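Local coordinates for protein lysyl oxidase (PDB 1W7C) that probably oxidises primary amines, such as the side-chain amines of lysine, to aldehydes, using a copper ion and a topaquinone cofactor, at residues 606-611 against 635-640; 503-508 against 555-560; 591-596 against 627-632. One frame throughout, in Å; residues are numbered along the deposited sequence.

Contact 1 of 3, residues 606-611 against 635-640; sequences KHKDTE and DDESLD. Unlike the reference sequence in segment 606-611: Thr610 (reference Glu). With CA (calcium ion), chain E.
The flat carboxylate of Glu637 meets the calcium ion through one oxygen and Lys608 mainly through the other. Glu637 OE1 binds the calcium at 2.3 Å, while Lys608 NZ approaches Glu637 OE2 at 2.8 Å on its syn side, 24° out of the carboxylate plane. The ammonium also makes a weak bond to Glu637 OE1. The two side chains reach toward each other tip to tip, the lysine fully extended beyond CG. Lys606 crosses Glu637 at about a right angle: its CD lies 3.8 Å from Glu637 OE1, and a water links Lys606 NZ to Glu637 OE2.

Asp635 OD2 also binds the metal, at 2.4 Å, and its OD1 accepts from a calcium-bound water. That water donates to Glu611 OE2 as well and accepts from Lys608 NZ at 2.9 Å, making Glu611 and Lys608 second-shell residues. Lysine suits this place because its charge should offset part of the acidic cluster. An alanine at Lys608 would probably leave Glu637 OE2 without its salt-bridge partner and the carboxylate freer to turn on the metal.

Glu540 and the carbonyl of Phe633 complete the calcium site. Apart from Lys606, which ends strand 602-606, both segments belong to the long connection from that strand to its antiparallel partner 642-654. Leu639 CD2 packs 3.6 Å from Lys606 N, and the His607 backbone bonds to Asp643 on strand 642-654.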
loop_
_atom_site.group_PDB
_atom_site.type_symbol
_atom_site.label_atom_id
_atom_site.label_comp_id
_atom_site.label_asym_id
_atom_site.label_seq_id
_atom_site.Cartn_x
_atom_site.Cartn_y
_atom_site.Cartn_z
ATOM N N LYS A 606 6.674 18.889 -20.820
ATOM C CA LYS A 606 6.758 18.535 -22.228
ATOM C C LYS A 606 8.035 17.749 -22.460
ATOM O O LYS A 606 9.115 18.196 -22.123
ATOM C CB LYS A 606 6.678 19.805 -23.080
ATOM C CG LYS A 606 6.931 19.623 -24.543
ATOM C CD LYS A 606 6.949 21.000 -25.257
ATOM C CE LYS A 606 7.287 20.931 -26.681
ATOM N NZ LYS A 606 7.107 22.266 -27.247
ATOM N N HIS A 607 7.910 16.608 -23.103
ATOM C CA HIS A 607 9.058 15.762 -23.384
ATOM C C HIS A 607 10.092 16.512 -24.205
ATOM O O HIS A 607 9.742 17.145 -25.198
ATOM C CB HIS A 607 8.675 14.529 -24.178
ATOM C CG HIS A 607 9.841 13.636 -24.454
ATOM N ND1 HIS A 607 10.690 13.831 -25.521
ATOM C CD2 HIS A 607 10.383 12.646 -23.715
ATOM C CE1 HIS A 607 11.688 12.964 -25.444
ATOM N NE2 HIS A 607 11.507 12.208 -24.369
ATOM N N LYS A 608 11.361 16.425 -23.817
ATOM C CA LYS A 608 12.475 16.933 -24.631
ATOM C C LYS A 608 13.660 16.002 -24.490
ATOM O O LYS A 608 13.976 15.519 -23.403
ATOM C CB LYS A 608 12.879 18.325 -24.181
ATOM C CG LYS A 608 11.818 19.407 -24.405
ATOM C CD LYS A 608 12.229 20.787 -23.962
ATOM C CE LYS A 608 11.138 21.789 -24.272
ATOM N NZ LYS A 608 11.408 23.176 -23.856
ATOM N N ASP A 609 14.372 15.778 -25.597
ATOM C CA ASP A 609 15.628 15.038 -25.545
ATOM C C ASP A 609 16.674 15.749 -24.697
ATOM O O ASP A 609 17.538 15.060 -24.126
ATOM C CB ASP A 609 16.170 14.826 -26.946
ATOM C CG ASP A 609 15.320 13.920 -27.769
ATOM O OD1 ASP A 609 14.807 12.884 -27.280
ATOM O OD2 ASP A 609 15.152 14.153 -28.976
ATOM N N THR A 610 16.615 17.072 -24.629
ATOM C CA THR A 610 17.501 17.862 -23.771
ATOM C C THR A 610 17.122 17.787 -22.292
ATOM O O THR A 610 17.858 18.260 -21.459
ATOM C CB THR A 610 17.491 19.334 -24.199
ATOM O OG1 THR A 610 16.128 19.790 -24.257
ATOM C CG2 THR A 610 18.065 19.546 -25.575
ATOM N N GLU A 611 15.961 17.213 -21.990
ATOM C CA GLU A 611 15.495 17.035 -20.617
ATOM C C GLU A 611 15.400 15.528 -20.372
ATOM O O GLU A 611 14.357 14.954 -20.061
ATOM C CB GLU A 611 14.232 17.829 -20.364
ATOM C CG GLU A 611 14.477 19.317 -20.619
ATOM C CD GLU A 611 13.296 20.214 -20.383
ATOM O OE1 GLU A 611 12.181 19.730 -20.078
ATOM O OE2 GLU A 611 13.475 21.450 -20.513
ATOM N N ASP A 635 8.787 25.806 -17.624
ATOM C CA ASP A 635 8.787 27.101 -18.317
ATOM C C ASP A 635 7.455 27.341 -19.020
ATOM O O ASP A 635 7.367 27.999 -20.050
ATOM C CB ASP A 635 10.015 27.254 -19.229
ATOM C CG ASP A 635 10.282 26.053 -20.093
ATOM O OD1 ASP A 635 11.418 25.962 -20.634
ATOM O OD2 ASP A 635 9.430 25.181 -20.287
ATOM N N ASP A 636 6.386 26.875 -18.364
ATOM C CA ASP A 636 5.007 27.245 -18.690
ATOM C C ASP A 636 4.596 26.781 -20.081
ATOM O O ASP A 636 3.680 27.341 -20.681
ATOM C CB ASP A 636 4.810 28.766 -18.580
ATOM C CG ASP A 636 3.373 29.178 -18.674
ATOM O OD1 ASP A 636 2.531 28.489 -18.010
ATOM O OD2 ASP A 636 3.019 30.221 -19.366
ATOM N N GLU A 637 5.199 25.719 -20.558
ATOM C CA GLU A 637 4.872 25.249 -21.892
ATOM C C GLU A 637 3.511 24.564 -21.901
ATOM O O GLU A 637 3.098 23.973 -20.914
ATOM C CB GLU A 637 5.940 24.332 -22.457
ATOM C CG GLU A 637 7.236 25.066 -22.782
ATOM C CD GLU A 637 8.336 24.147 -23.264
ATOM O OE1 GLU A 637 8.617 23.158 -22.567
ATOM O OE2 GLU A 637 8.945 24.428 -24.323
ATOM N N SER A 638 2.799 24.705 -22.995
ATOM C CA SER A 638 1.528 24.018 -23.154
ATOM C C SER A 638 1.710 22.505 -23.105
ATOM O O SER A 638 2.610 21.947 -23.717
ATOM C CB SER A 638 0.878 24.371 -24.485
ATOM O OG SER A 638 -0.345 23.659 -24.648
ATOM N N LEU A 639 0.809 21.871 -22.378
ATOM C CA LEU A 639 0.737 20.413 -22.314
ATOM C C LEU A 639 -0.544 19.911 -23.004
ATOM O O LEU A 639 -0.898 18.743 -22.907
ATOM C CB LEU A 639 0.727 19.948 -20.855
ATOM C CG LEU A 639 1.964 20.311 -20.026
ATOM C CD1 LEU A 639 1.727 19.908 -18.569
ATOM C CD2 LEU A 639 3.226 19.714 -20.575
ATOM N N ASP A 640 -1.251 20.821 -23.669
ATOM C CA ASP A 640 -2.587 20.544 -24.170
ATOM C C ASP A 640 -2.477 19.915 -25.572
ATOM O O ASP A 640 -2.576 20.592 -26.565
ATOM C CB ASP A 640 -3.377 21.874 -24.178
ATOM C CG ASP A 640 -4.847 21.690 -24.368
ATOM O OD1 ASP A 640 -5.284 20.565 -24.593
ATOM O OD2 ASP A 640 -5.656 22.638 -24.327
HETATM CA CA CA E . 9.210 22.838 -20.347
HETATM O O HOH W 1 9.708 23.414 -27.091
HETATM O O HOH W 2 9.935 20.647 -21.014
HETATM O O HOH W 3 11.509 23.230 -20.988
#

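Contact 2 of 3, residues 503-508 against 555-560; sequences TKNRAS and LLIESA
Arg506, its CG anti to the carbonyl carbon (chi1 -76°) and its chain extended to NE, reaches the end of the neighbouring strand, where NH1 donates to Ala560 O at 2.8 Å, in the carbonyl plane and on a lone pair. The small methyl of Ala560 lies over one face of the guanidinium. A water at the guanidinium edge joins Arg506 NH1 to Glu558 OE1, and Arg506 NE continues in a salt bridge to Asp640. On the same sheet face, Ser508 OG donates to Glu558 OE2 at 2.7 Å from above the carboxylate plane, a less certain bond, since Ser508 has two modelled conformers; Arg534 holds Glu558 OE1.

The backbones form an antiparallel ladder within the beta-sandwich domain of the copper amine oxidases: Arg506 with Glu558 and Ser508 with Leu556 are hydrogen-bonded pairs, Ala507 with Ile557 a non-hydrogen-bonded one.

The face bearing Ala507 and Ile557 is apolar, Ala507 CB meeting Ile557 CD1 at 3.9 Å with Leu604 close by. Asn505 crosses Ile557 at about a right angle, OD1 3.3 Å from Ile557 CG2. Asn505 ND2 donates to Lys504 O at 2.9 Å from above the carbonyl plane, and Ala560 N reaches that oxygen from the opposite face.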
loop_
_atom_site.group_PDB
_atom_site.type_symbol
_atom_site.label_atom_id
_atom_site.label_comp_id
_atom_site.label_asym_id
_atom_site.label_seq_id
_atom_site.Cartn_x
_atom_site.Cartn_y
_atom_site.Cartn_z
ATOM N N THR A 503 2.031 9.429 -28.653
ATOM C CA THR A 503 2.729 10.450 -27.883
ATOM C C THR A 503 1.894 11.648 -27.506
ATOM O O THR A 503 2.107 12.275 -26.443
ATOM C CB THR A 503 3.995 10.952 -28.616
ATOM O OG1 THR A 503 3.642 11.476 -29.917
ATOM C CG2 THR A 503 5.037 9.876 -28.800
ATOM N N LYS A 504 0.988 12.058 -28.388
ATOM C CA LYS A 504 0.262 13.306 -28.200
ATOM C C LYS A 504 -0.828 13.070 -27.157
ATOM O O LYS A 504 -1.801 12.339 -27.423
ATOM C CB LYS A 504 -0.350 13.826 -29.523
ATOM C CG LYS A 504 -0.951 15.182 -29.407
ATOM C CD LYS A 504 -1.667 15.683 -30.688
ATOM C CE LYS A 504 -2.245 17.101 -30.522
ATOM N NZ LYS A 504 -2.858 17.580 -31.790
ATOM N N ASN A 505 -0.651 13.691 -25.989
ATOM C CA ASN A 505 -1.464 13.421 -24.827
ATOM C C ASN A 505 -1.936 14.725 -24.175
ATOM O O ASN A 505 -1.567 15.827 -24.574
ATOM C CB ASN A 505 -0.664 12.593 -23.777
ATOM C CG ASN A 505 -0.359 11.143 -24.163
ATOM O OD1 ASN A 505 0.349 10.478 -23.399
ATOM N ND2 ASN A 505 -0.902 10.624 -25.280
ATOM N N ARG A 506 -2.822 14.562 -23.181
ATOM C CA ARG A 506 -3.276 15.644 -22.305
ATOM C C ARG A 506 -3.217 15.081 -20.901
ATOM O O ARG A 506 -3.334 13.877 -20.716
ATOM C CB ARG A 506 -4.715 15.985 -22.609
ATOM C CG ARG A 506 -4.938 16.741 -23.777
ATOM C CD ARG A 506 -6.307 17.500 -23.734
ATOM N NE ARG A 506 -6.479 18.082 -25.028
ATOM C CZ ARG A 506 -6.809 17.407 -26.115
ATOM N NH1 ARG A 506 -7.223 16.178 -26.039
ATOM N NH2 ARG A 506 -6.868 18.061 -27.266
ATOM N N ALA A 507 -2.948 15.912 -19.925
ATOM C CA ALA A 507 -3.022 15.518 -18.537
ATOM C C ALA A 507 -4.240 16.193 -17.934
ATOM O O ALA A 507 -4.478 17.366 -18.144
ATOM C CB ALA A 507 -1.778 15.955 -17.791
ATOM N N SER A 508 -5.015 15.423 -17.176
ATOM C CA SER A 508 -6.244 15.928 -16.596
ATOM C C SER A 508 -6.430 15.416 -15.206
ATOM O O SER A 508 -5.765 14.487 -14.763
ATOM C CB SER A 508 -7.446 15.511 -17.432
ATOM O OG SER A 508 -7.663 14.102 -17.326
ATOM N N LEU A 555 -5.862 11.595 -11.170
ATOM C CA LEU A 555 -4.924 12.177 -12.155
ATOM C C LEU A 555 -4.759 11.224 -13.339
ATOM O O LEU A 555 -4.416 10.051 -13.183
ATOM C CB LEU A 555 -3.549 12.415 -11.548
ATOM C CG LEU A 555 -2.470 12.980 -12.480
ATOM C CD1 LEU A 555 -2.802 14.330 -12.950
ATOM C CD2 LEU A 555 -1.116 12.975 -11.773
ATOM N N LEU A 556 -4.964 11.764 -14.535
ATOM C CA LEU A 556 -4.909 11.012 -15.767
ATOM C C LEU A 556 -3.890 11.566 -16.749
ATOM O O LEU A 556 -3.768 12.786 -16.902
ATOM C CB LEU A 556 -6.276 10.982 -16.478
ATOM C CG LEU A 556 -7.492 10.463 -15.729
ATOM C CD1 LEU A 556 -8.734 10.590 -16.578
ATOM C CD2 LEU A 556 -7.269 9.043 -15.219
ATOM N N ILE A 557 -3.257 10.656 -17.487
ATOM C CA ILE A 557 -2.672 10.958 -18.762
ATOM C C ILE A 557 -3.578 10.362 -19.832
ATOM O O ILE A 557 -3.773 9.158 -19.892
ATOM C CB ILE A 557 -1.246 10.435 -18.887
ATOM C CG1 ILE A 557 -0.351 10.953 -17.739
ATOM C CG2 ILE A 557 -0.668 10.770 -20.272
ATOM C CD1 ILE A 557 -0.193 12.427 -17.609
ATOM N N GLU A 558 -4.148 11.247 -20.650
ATOM C CA GLU A 558 -5.107 10.883 -21.695
ATOM C C GLU A 558 -4.471 10.973 -23.078
ATOM O O GLU A 558 -3.638 11.835 -23.341
ATOM C CB GLU A 558 -6.274 11.905 -21.711
ATOM C CG GLU A 558 -7.080 12.000 -20.429
ATOM C CD GLU A 558 -8.202 13.011 -20.535
ATOM O OE1 GLU A 558 -8.330 13.727 -21.587
ATOM O OE2 GLU A 558 -8.981 13.170 -19.533
ATOM N N SER A 559 -4.895 10.095 -23.972
ATOM C CA SER A 559 -4.651 10.329 -25.393
ATOM C C SER A 559 -5.316 11.652 -25.787
ATOM O O SER A 559 -6.448 11.900 -25.402
ATOM C CB SER A 559 -5.262 9.228 -26.204
ATOM O OG SER A 559 -5.008 9.453 -27.588
ATOM N N ALA A 560 -4.654 12.451 -26.622
ATOM C CA ALA A 560 -5.255 13.692 -27.095
ATOM C C ALA A 560 -6.421 13.433 -28.039
ATOM O O ALA A 560 -7.388 14.205 -28.039
ATOM C CB ALA A 560 -4.231 14.603 -27.749
HETATM O O HOH W 4 -3.676 11.597 -29.787
HETATM O O HOH W 5 -7.779 14.070 -24.176
HETATM O O HOH W 6 -7.173 16.818 -29.864
#

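Contact 3 of 3, residues 591-596 against 627-632; sequences GPETQN and PVNFNA
Asn596 and Phe630 bring their CA atoms to 5.5 Å where an irregular loop passes the 3-10 segment that begins at Phe630, and one water spans the backbones by accepting from Asn596 N and Phe630 N and donating to Glu593 O. Asn596 ND2 donates to Asn629 OD1 and Glu593 OE2, each at 2.9 Å, both acceptors lying close to its amide plane. Asn629 ND2 gives a longer bond of 3.2 Å to the same Glu593 OE2, reaching it from the opposite face of the carboxylate. A chi1 of -177° puts Asn629 CG anti to the backbone N. Asn629 OD1 accepts from Asn631 N, on the opposite face of its plane from Asn596 ND2, an Asx turn at the head of the 3-10 segment.

Asn631 sets its amide nearly parallel to that of Asn596, 11° apart, and sends OD1 to Arg599. Phe630 CD2 lies 4.0 Å from Asn596 C, while its ring packs edge-to-face with Phe603 and Trp647.

Asparagine, donor and acceptor at once, suits such a network: Asn596 spends its amide hydrogens on two acceptors, fixing its flip, and three donors on OE2, one a water, would probably favour the ionised form of the Glu593 carboxylate.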
loop_
_atom_site.group_PDB
_atom_site.type_symbol
_atom_site.label_atom_id
_atom_site.label_comp_id
_atom_site.label_asym_id
_atom_site.label_seq_id
_atom_site.Cartn_x
_atom_site.Cartn_y
_atom_site.Cartn_z
ATOM N N GLY A 591 21.763 21.708 -0.516
ATOM C CA GLY A 591 21.191 21.397 -1.821
ATOM C C GLY A 591 20.321 22.508 -2.370
ATOM O O GLY A 591 19.106 22.354 -2.491
ATOM N N PRO A 592 20.916 23.683 -2.601
ATOM C CA PRO A 592 20.127 24.851 -3.008
ATOM C C PRO A 592 19.408 24.649 -4.342
ATOM O O PRO A 592 18.222 24.956 -4.461
ATOM C CB PRO A 592 21.177 25.972 -3.084
ATOM C CG PRO A 592 22.311 25.488 -2.217
ATOM C CD PRO A 592 22.342 24.020 -2.467
ATOM N N GLU A 593 20.128 24.138 -5.329
ATOM C CA GLU A 593 19.588 23.994 -6.676
ATOM C C GLU A 593 19.772 22.597 -7.256
ATOM O O GLU A 593 19.422 22.373 -8.405
ATOM C CB GLU A 593 20.225 25.008 -7.629
ATOM C CG GLU A 593 20.080 26.457 -7.225
ATOM C CD GLU A 593 18.663 27.022 -7.251
ATOM O OE1 GLU A 593 18.460 28.107 -6.646
ATOM O OE2 GLU A 593 17.760 26.380 -7.836
ATOM N N THR A 594 20.322 21.668 -6.468
ATOM C CA THR A 594 20.762 20.394 -6.984
ATOM C C THR A 594 19.697 19.316 -7.080
ATOM O O THR A 594 19.936 18.286 -7.727
ATOM C CB THR A 594 21.874 19.845 -6.123
ATOM O OG1 THR A 594 21.433 19.821 -4.763
ATOM C CG2 THR A 594 23.143 20.724 -6.171
ATOM N N GLN A 595 18.554 19.499 -6.437
ATOM C CA GLN A 595 17.527 18.464 -6.272
ATOM C C GLN A 595 16.136 19.095 -6.290
ATOM O O GLN A 595 15.268 18.738 -5.483
ATOM C CB GLN A 595 17.741 17.681 -4.986
ATOM C CG GLN A 595 19.115 17.075 -4.830
ATOM C CD GLN A 595 19.422 15.986 -5.811
ATOM O OE1 GLN A 595 18.580 15.600 -6.636
ATOM N NE2 GLN A 595 20.625 15.391 -5.671
ATOM N N ASN A 596 15.893 20.006 -7.233
ATOM C CA ASN A 596 14.679 20.821 -7.213
ATOM C C ASN A 596 13.374 20.109 -7.596
ATOM O O ASN A 596 12.313 20.652 -7.469
ATOM C CB ASN A 596 14.880 22.052 -8.079
ATOM C CG ASN A 596 15.811 23.073 -7.470
ATOM O OD1 ASN A 596 15.909 23.181 -6.236
ATOM N ND2 ASN A 596 16.414 23.906 -8.332
ATOM N N PRO A 627 24.865 20.768 -13.252
ATOM C CA PRO A 627 24.625 20.365 -14.640
ATOM C C PRO A 627 23.157 20.350 -15.010
ATOM O O PRO A 627 22.805 20.922 -16.062
ATOM C CB PRO A 627 25.312 19.011 -14.740
ATOM C CG PRO A 627 26.451 19.128 -13.788
ATOM C CD PRO A 627 25.883 19.915 -12.607
ATOM N N VAL A 628 22.311 19.768 -14.155
ATOM C CA VAL A 628 20.869 19.824 -14.329
ATOM C C VAL A 628 20.232 20.524 -13.133
ATOM O O VAL A 628 20.351 20.063 -11.974
ATOM C CB VAL A 628 20.271 18.421 -14.506
ATOM C CG1 VAL A 628 18.733 18.491 -14.433
ATOM C CG2 VAL A 628 20.696 17.816 -15.837
ATOM N N ASN A 629 19.558 21.629 -13.436
ATOM C CA ASN A 629 18.639 22.254 -12.516
ATOM C C ASN A 629 17.247 21.910 -13.017
ATOM O O ASN A 629 16.834 22.389 -14.058
ATOM C CB ASN A 629 18.865 23.749 -12.459
ATOM C CG ASN A 629 17.962 24.430 -11.433
ATOM O OD1 ASN A 629 16.852 23.952 -11.167
ATOM N ND2 ASN A 629 18.422 25.543 -10.865
ATOM N N PHE A 630 16.556 21.040 -12.284
ATOM C CA PHE A 630 15.260 20.531 -12.717
ATOM C C PHE A 630 14.268 21.665 -13.010
ATOM O O PHE A 630 13.407 21.521 -13.849
ATOM C CB PHE A 630 14.709 19.583 -11.671
ATOM C CG PHE A 630 13.331 19.048 -11.979
ATOM C CD1 PHE A 630 13.172 17.997 -12.858
ATOM C CD2 PHE A 630 12.205 19.628 -11.417
ATOM C CE1 PHE A 630 11.922 17.473 -13.143
ATOM C CE2 PHE A 630 10.939 19.104 -11.701
ATOM C CZ PHE A 630 10.806 18.058 -12.588
ATOM N N ASN A 631 14.355 22.769 -12.263
ATOM C CA ASN A 631 13.416 23.839 -12.450
ATOM C C ASN A 631 13.496 24.462 -13.844
ATOM O O ASN A 631 12.542 25.082 -14.274
ATOM C CB ASN A 631 13.629 24.921 -11.382
ATOM C CG ASN A 631 13.083 24.528 -10.030
ATOM O OD1 ASN A 631 12.347 23.524 -9.910
ATOM N ND2 ASN A 631 13.475 25.271 -8.993
ATOM N N ALA A 632 14.609 24.258 -14.560
ATOM C CA ALA A 632 14.728 24.750 -15.927
ATOM C C ALA A 632 13.695 24.091 -16.854
ATOM O O ALA A 632 13.354 24.633 -17.907
ATOM C CB ALA A 632 16.135 24.536 -16.456
HETATM O O HOH W 7 17.621 20.522 -9.540
HETATM O O HOH W 8 15.824 27.271 -9.306
HETATM O O HOH W 9 13.103 24.985 -6.060
#

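In the fold
Contact 2 is completed first along the chain; contacts 1 and 3 then interleave, in the order 591-596, 606-611, 627-632, 635-640. Contact 1 lies between the others, its centre about 14 Å from that of contact 2 and about 17 Å from that of contact 3; contacts 2 and 3 have centres about 26 Å apart. Asp640 and Arg506 join contacts 1 and 2 by a salt bridge, and Glu611 packs against Ala632 between contacts 1 and 3. Strand 642-654 follows the connection that holds most of contact 1 and the 627-632 half of contact 3. The calcium site of contact 1 thus lies in loops beside a strand whose far end carries the copper ligand His654.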